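Local coordinates for protein post-proline cleaving enzyme (Rickettsia typhi, PDB 4HVT) that probably acts as a serine-type oligopeptidase that cleaves peptides after proline residues, at residues A[210-215]-A[239-244]; A[265-270]-A[607-612]. All coordinates share one frame; numbering follows the deposited sequence.

Overall arrangement
Both contacts involve the same four-stranded propeller blade, spanning 242-285, and their centres lie about 12 Å apart. Contact 1 stays within the propeller: its buried residues join that blade's first strand to a loop of the preceding blade. Contact 2, only partly buried, reaches across to helix 608-611 of the hydrolase part of the chain. Their chemistry follows their places. Contact 1 rests on one threonine hydroxyl bond, two water bridges and apolar packing, whereas contact 2 adds an aromatic pair and a tyrosine-carboxylate bond. Tyr240 OH and Asp270 OD2, 2.7 Å apart and probably hydrogen-bonded, tie the two, and Ile241 CG1 packs on the backbone of Asp265 and Phe266.

Contact 1. Residues A[210-215]-A[239-244]; sequences TSSLYP and EYIYVS
Thr210, Ser212 and Tyr214 meet Ile241 and Tyr242 in a buried contact between adjacent blades of the beta-propeller, where a loop of one blade lies against the start of the first strand of the next. The hydroxyl of Thr210, set between its own backbone N and carbonyl carbon (chi1 67°), donates from OG1 to Ile241 O at 2.8 Å, approaching from above the carbonyl plane by 39°. Thr210 OG1 itself accepts from Ser212 N at 3.1 Å, which closes an ST turn within the type I turn from Thr210 to Leu213. One hydroxyl thus fixes the loop internally and ties it to the neighbouring blade.

Ile241 O also lies at the edge of the Tyr214 ring, 3.4 Å from Tyr214 CD2. Tyr214 and Ile241 run side by side, with Tyr214 CD2 4.0 Å from Ile241 CG2. On the strand side, Tyr214 CB packs 3.7 Å from Tyr242 CB. The methyl Ile241 CD1 lies against the hydroxyl of Ser212, 3.7 Å from Ser212 OG.

Two waters fill in the polar links. One joins this Ser212 OG to Tyr240 O; the other donates to both Pro215 O and Val243 O.

Ile241 and Tyr242 together face Asn263 of strand 257-263 in a classic beta bulge as strand 242-247 begins. Lys186 makes a cation-pi contact with the Tyr214 ring, and its NZ hydrogen-bonds Ser212 O, while the Ser212 side chain touches His605 and Ser606, which precede helix 608-611.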
loop_
_atom_site.group_PDB
_atom_site.type_symbol
_atom_site.label_atom_id
_atom_site.label_comp_id
_atom_site.label_asym_id
_atom_site.label_seq_id
_atom_site.Cartn_x
_atom_site.Cartn_y
_atom_site.Cartn_z
ATOM N N THR A 210 16.271 6.299 13.034
ATOM C CA THR A 210 16.019 7.703 12.776
ATOM C C THR A 210 14.917 8.160 13.716
ATOM O O THR A 210 14.324 7.371 14.452
ATOM C CB THR A 210 15.554 7.956 11.343
ATOM O OG1 THR A 210 14.267 7.365 11.154
ATOM C CG2 THR A 210 16.541 7.338 10.325
ATOM N N SER A 211 14.588 9.453 13.641
ATOM C CA SER A 211 13.476 10.008 14.402
ATOM C C SER A 211 12.128 9.488 13.977
ATOM O O SER A 211 11.117 9.608 14.748
ATOM C CB SER A 211 13.489 11.532 14.280
ATOM O OG SER A 211 14.598 12.012 15.033
ATOM N N SER A 212 12.068 8.881 12.778
ATOM C CA SER A 212 10.855 8.240 12.280
ATOM C C SER A 212 10.836 6.745 12.690
ATOM O O SER A 212 9.867 6.004 12.373
ATOM C CB SER A 212 10.796 8.357 10.728
ATOM O OG SER A 212 10.685 9.737 10.346
ATOM N N LEU A 213 11.901 6.324 13.385
ATOM C CA LEU A 213 12.075 5.025 14.043
ATOM C C LEU A 213 12.431 3.905 13.065
ATOM O O LEU A 213 12.466 2.752 13.468
ATOM C CB LEU A 213 10.913 4.643 14.983
ATOM C CG LEU A 213 10.469 5.712 15.981
ATOM C CD1 LEU A 213 9.302 5.223 16.838
ATOM C CD2 LEU A 213 11.599 6.214 16.821
ATOM N N TYR A 214 12.788 4.259 11.840
ATOM C CA TYR A 214 13.289 3.279 10.864
ATOM C C TYR A 214 14.776 3.049 11.105
ATOM O O TYR A 214 15.485 3.930 11.596
ATOM C CB TYR A 214 13.063 3.743 9.430
ATOM C CG TYR A 214 11.630 3.856 9.061
ATOM C CD1 TYR A 214 10.865 2.714 8.927
ATOM C CD2 TYR A 214 11.014 5.095 8.887
ATOM C CE1 TYR A 214 9.507 2.805 8.626
ATOM C CE2 TYR A 214 9.637 5.180 8.620
ATOM C CZ TYR A 214 8.906 4.037 8.492
ATOM O OH TYR A 214 7.557 4.079 8.157
ATOM N N PRO A 215 15.279 1.883 10.709
ATOM C CA PRO A 215 16.748 1.681 10.786
ATOM C C PRO A 215 17.529 2.767 10.051
ATOM O O PRO A 215 17.163 3.130 8.906
ATOM C CB PRO A 215 16.955 0.343 10.089
ATOM C CG PRO A 215 15.621 -0.376 10.246
ATOM C CD PRO A 215 14.582 0.730 10.096
ATOM N N GLU A 239 17.687 12.828 11.458
ATOM C CA GLU A 239 16.610 13.645 10.902
ATOM C C GLU A 239 16.151 13.069 9.566
ATOM O O GLU A 239 15.108 13.437 9.101
ATOM C CB GLU A 239 17.081 15.105 10.673
ATOM C CG GLU A 239 17.483 15.863 11.960
ATOM C CD GLU A 239 18.845 15.505 12.580
ATOM O OE1 GLU A 239 19.724 14.811 11.960
ATOM O OE2 GLU A 239 18.981 15.925 13.768
ATOM N N TYR A 240 16.951 12.187 8.948
ATOM C CA TYR A 240 16.477 11.501 7.716
ATOM C C TYR A 240 15.357 10.511 8.083
ATOM O O TYR A 240 15.161 10.191 9.240
ATOM C CB TYR A 240 17.611 10.764 6.989
ATOM C CG TYR A 240 18.541 11.587 6.156
ATOM C CD1 TYR A 240 18.873 12.879 6.495
ATOM C CD2 TYR A 240 19.068 11.077 4.979
ATOM C CE1 TYR A 240 19.759 13.622 5.752
ATOM C CE2 TYR A 240 19.897 11.829 4.196
ATOM C CZ TYR A 240 20.255 13.113 4.590
ATOM O OH TYR A 240 21.116 13.845 3.795
ATOM N N ILE A 241 14.607 10.055 7.092
ATOM C CA ILE A 241 13.484 9.141 7.353
ATOM C C ILE A 241 13.988 7.705 7.444
ATOM O O ILE A 241 13.730 7.009 8.449
ATOM C CB ILE A 241 12.396 9.245 6.280
ATOM C CG1 ILE A 241 12.014 10.729 6.048
ATOM C CG2 ILE A 241 11.160 8.451 6.688
ATOM C CD1 ILE A 241 11.759 11.556 7.306
ATOM N N TYR A 242 14.652 7.233 6.367
ATOM C CA TYR A 242 15.101 5.832 6.361
ATOM C C TYR A 242 16.250 5.678 5.365
ATOM O O TYR A 242 16.509 6.600 4.589
ATOM C CB TYR A 242 13.985 4.830 6.054
ATOM C CG TYR A 242 13.448 4.965 4.674
ATOM C CD1 TYR A 242 14.145 4.439 3.577
ATOM C CD2 TYR A 242 12.263 5.656 4.432
ATOM C CE1 TYR A 242 13.696 4.594 2.276
ATOM C CE2 TYR A 242 11.808 5.834 3.105
ATOM C CZ TYR A 242 12.514 5.280 2.052
ATOM O OH TYR A 242 12.134 5.507 0.735
ATOM N N VAL A 243 16.923 4.518 5.443
ATOM C CA VAL A 243 17.881 4.110 4.422
ATOM C C VAL A 243 17.571 2.697 3.952
ATOM O O VAL A 243 17.181 1.843 4.751
ATOM C CB VAL A 243 19.330 4.215 4.906
ATOM C CG1 VAL A 243 19.688 3.208 5.988
ATOM C CG2 VAL A 243 20.272 4.007 3.741
ATOM N N SER A 244 17.707 2.469 2.665
ATOM C CA SER A 244 17.406 1.143 2.085
ATOM C C SER A 244 18.519 0.750 1.119
ATOM O O SER A 244 19.232 1.594 0.645
ATOM C CB SER A 244 16.060 1.125 1.367
ATOM O OG SER A 244 16.066 1.908 0.180
HETATM O O HOH W 1 13.026 11.022 10.770
HETATM O O HOH W 2 15.741 1.734 7.050
#

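Contact 2. Residues A[265-270]-A[607-612]; sequences DFYNYD and WVTEYG
Phe266 and Trp607 form an offset edge-to-face pair, the indole edge directed at the phenyl face, with planes at 61° and the Phe266 ring centroid 5.5 Å from that of the Trp607 five-membered ring. Their nearest atoms are Phe266 CE1 and Trp607 CD1, at 3.9 Å. Phe266 CD2 lies over one face of Tyr267, 3.6 Å above the ring plane and offset toward the rim. Tyr267 and Thr609 slide past each other in opposite directions, and Thr609 OG1 sits at the ring edge, 3.5 Å from Tyr267 CD2. Set between its backbone N and carbonyl carbon (chi1 56°), Thr609 OG1 donates to Asp265 O at 2.7 Å, nearly along the C=O axis.

Tyr267 OH donates to Glu610 OE1 at 2.6 Å, arriving 43° above the carboxylate plane. OE1 also takes His527 NE2, while OE2 pairs with Arg535, gripping the carboxylate at both oxygens.

Asp265 OD1 shapes the loop, accepting from Tyr267 N (an Asx turn), Asn268 N (an Asx motif) and, additionally, Asn268 ND2. A water bridges Asp265 O and Thr609 N.

This is an interdomain contact: the turn between strands 257-263 and 269-275 of the propeller meets helix 608-611 of the hydrolase part, with Phe488 packed against both Tyr267 and Trp607.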
loop_
_atom_site.group_PDB
_atom_site.type_symbol
_atom_site.label_atom_id
_atom_site.label_comp_id
_atom_site.label_asym_id
_atom_site.label_seq_id
_atom_site.Cartn_x
_atom_site.Cartn_y
_atom_site.Cartn_z
ATOM N N ASP A 265 13.484 13.449 3.545
ATOM C CA ASP A 265 12.247 14.118 4.043
ATOM C C ASP A 265 10.945 13.616 3.420
ATOM O O ASP A 265 9.926 14.340 3.375
ATOM C CB ASP A 265 12.409 15.621 3.833
ATOM C CG ASP A 265 12.327 16.028 2.361
ATOM O OD1 ASP A 265 12.174 15.165 1.502
ATOM O OD2 ASP A 265 12.375 17.255 2.084
ATOM N N PHE A 266 10.966 12.335 3.045
ATOM C CA PHE A 266 9.878 11.613 2.416
ATOM C C PHE A 266 9.938 11.709 0.874
ATOM O O PHE A 266 9.767 10.682 0.200
ATOM C CB PHE A 266 8.497 11.982 2.942
ATOM C CG PHE A 266 7.509 10.872 2.761
ATOM C CD1 PHE A 266 7.432 9.867 3.698
ATOM C CD2 PHE A 266 6.722 10.827 1.627
ATOM C CE1 PHE A 266 6.544 8.804 3.496
ATOM C CE2 PHE A 266 5.832 9.757 1.417
ATOM C CZ PHE A 266 5.732 8.793 2.381
ATOM N N TYR A 267 10.172 12.915 0.335
ATOM C CA TYR A 267 10.159 13.170 -1.131
ATOM C C TYR A 267 11.516 13.402 -1.741
ATOM O O TYR A 267 11.702 13.169 -2.947
ATOM C CB TYR A 267 9.234 14.358 -1.472
ATOM C CG TYR A 267 7.794 14.036 -1.134
ATOM C CD1 TYR A 267 7.052 13.147 -1.883
ATOM C CD2 TYR A 267 7.209 14.579 0.022
ATOM C CE1 TYR A 267 5.749 12.806 -1.521
ATOM C CE2 TYR A 267 5.910 14.240 0.392
ATOM C CZ TYR A 267 5.186 13.351 -0.393
ATOM O OH TYR A 267 3.884 13.007 0.006
ATOM N N ASN A 268 12.514 13.790 -0.942
ATOM C CA ASN A 268 13.876 14.014 -1.433
ATOM C C ASN A 268 14.872 13.015 -0.868
ATOM O O ASN A 268 14.705 12.557 0.246
ATOM C CB ASN A 268 14.352 15.440 -1.075
ATOM C CG ASN A 268 13.524 16.504 -1.779
ATOM O OD1 ASN A 268 13.696 16.764 -2.981
ATOM N ND2 ASN A 268 12.643 17.121 -1.041
ATOM N N TYR A 269 15.879 12.671 -1.674
ATOM C CA TYR A 269 16.748 11.609 -1.383
ATOM C C TYR A 269 18.197 11.971 -1.656
ATOM O O TYR A 269 18.470 12.830 -2.518
ATOM C CB TYR A 269 16.417 10.434 -2.321
ATOM C CG TYR A 269 15.071 9.815 -2.193
ATOM C CD1 TYR A 269 13.934 10.440 -2.749
ATOM C CD2 TYR A 269 14.926 8.571 -1.604
ATOM C CE1 TYR A 269 12.697 9.808 -2.676
ATOM C CE2 TYR A 269 13.702 7.960 -1.517
ATOM C CZ TYR A 269 12.598 8.580 -2.074
ATOM O OH TYR A 269 11.366 7.954 -1.990
ATOM N N ASP A 270 19.114 11.265 -0.961
ATOM C CA ASP A 270 20.494 11.076 -1.368
ATOM C C ASP A 270 20.623 9.626 -1.795
ATOM O O ASP A 270 20.387 8.752 -1.007
ATOM C CB ASP A 270 21.484 11.256 -0.220
ATOM C CG ASP A 270 21.514 12.639 0.323
ATOM O OD1 ASP A 270 21.266 13.607 -0.447
ATOM O OD2 ASP A 270 21.871 12.732 1.506
ATOM N N TRP A 607 6.187 12.370 8.043
ATOM C CA TRP A 607 5.182 13.070 7.257
ATOM C C TRP A 607 5.096 14.576 7.449
ATOM O O TRP A 607 4.121 15.185 7.012
ATOM C CB TRP A 607 3.818 12.445 7.511
ATOM C CG TRP A 607 3.840 10.934 7.388
ATOM C CD1 TRP A 607 4.284 10.197 6.303
ATOM C CD2 TRP A 607 3.422 9.973 8.390
ATOM N NE1 TRP A 607 4.151 8.866 6.574
ATOM C CE2 TRP A 607 3.686 8.698 7.850
ATOM C CE3 TRP A 607 2.886 10.076 9.698
ATOM C CZ2 TRP A 607 3.416 7.529 8.531
ATOM C CZ3 TRP A 607 2.638 8.903 10.423
ATOM C CH2 TRP A 607 2.896 7.609 9.793
ATOM N N VAL A 608 6.130 15.181 8.003
ATOM C CA VAL A 608 6.129 16.598 8.161
ATOM C C VAL A 608 5.950 17.331 6.824
ATOM O O VAL A 608 5.349 18.389 6.758
ATOM C CB VAL A 608 7.411 17.055 8.892
ATOM C CG1 VAL A 608 7.466 18.563 8.859
ATOM C CG2 VAL A 608 7.384 16.541 10.333
ATOM N N THR A 609 6.521 16.801 5.732
ATOM C CA THR A 609 6.378 17.448 4.431
ATOM C C THR A 609 5.023 17.210 3.809
ATOM O O THR A 609 4.677 17.896 2.833
ATOM C CB THR A 609 7.512 17.003 3.457
ATOM O OG1 THR A 609 7.497 15.572 3.346
ATOM C CG2 THR A 609 8.844 17.494 3.931
ATOM N N GLU A 610 4.239 16.261 4.334
ATOM C CA GLU A 610 2.884 16.030 3.872
ATOM C C GLU A 610 1.886 16.958 4.583
ATOM O O GLU A 610 0.971 17.427 3.953
ATOM C CB GLU A 610 2.444 14.567 4.009
ATOM C CG GLU A 610 1.098 14.280 3.378
ATOM C CD GLU A 610 1.048 14.307 1.866
ATOM O OE1 GLU A 610 2.143 14.502 1.267
ATOM O OE2 GLU A 610 -0.092 14.132 1.287
ATOM N N TYR A 611 2.043 17.164 5.879
ATOM C CA TYR A 611 1.009 17.838 6.652
ATOM C C TYR A 611 1.406 19.227 7.158
ATOM O O TYR A 611 0.552 20.002 7.557
ATOM C CB TYR A 611 0.621 16.967 7.841
ATOM C CG TYR A 611 0.056 15.602 7.471
ATOM C CD1 TYR A 611 -1.169 15.461 6.782
ATOM C CD2 TYR A 611 0.727 14.455 7.836
ATOM C CE1 TYR A 611 -1.655 14.205 6.425
ATOM C CE2 TYR A 611 0.241 13.202 7.491
ATOM C CZ TYR A 611 -0.962 13.092 6.813
ATOM O OH TYR A 611 -1.409 11.828 6.481
ATOM N N GLY A 612 2.675 19.560 7.037
ATOM C CA GLY A 612 3.227 20.769 7.712
ATOM C C GLY A 612 3.657 20.424 9.117
ATOM O O GLY A 612 3.223 19.421 9.682
HETATM O O HOH W 3 8.668 14.623 6.180
#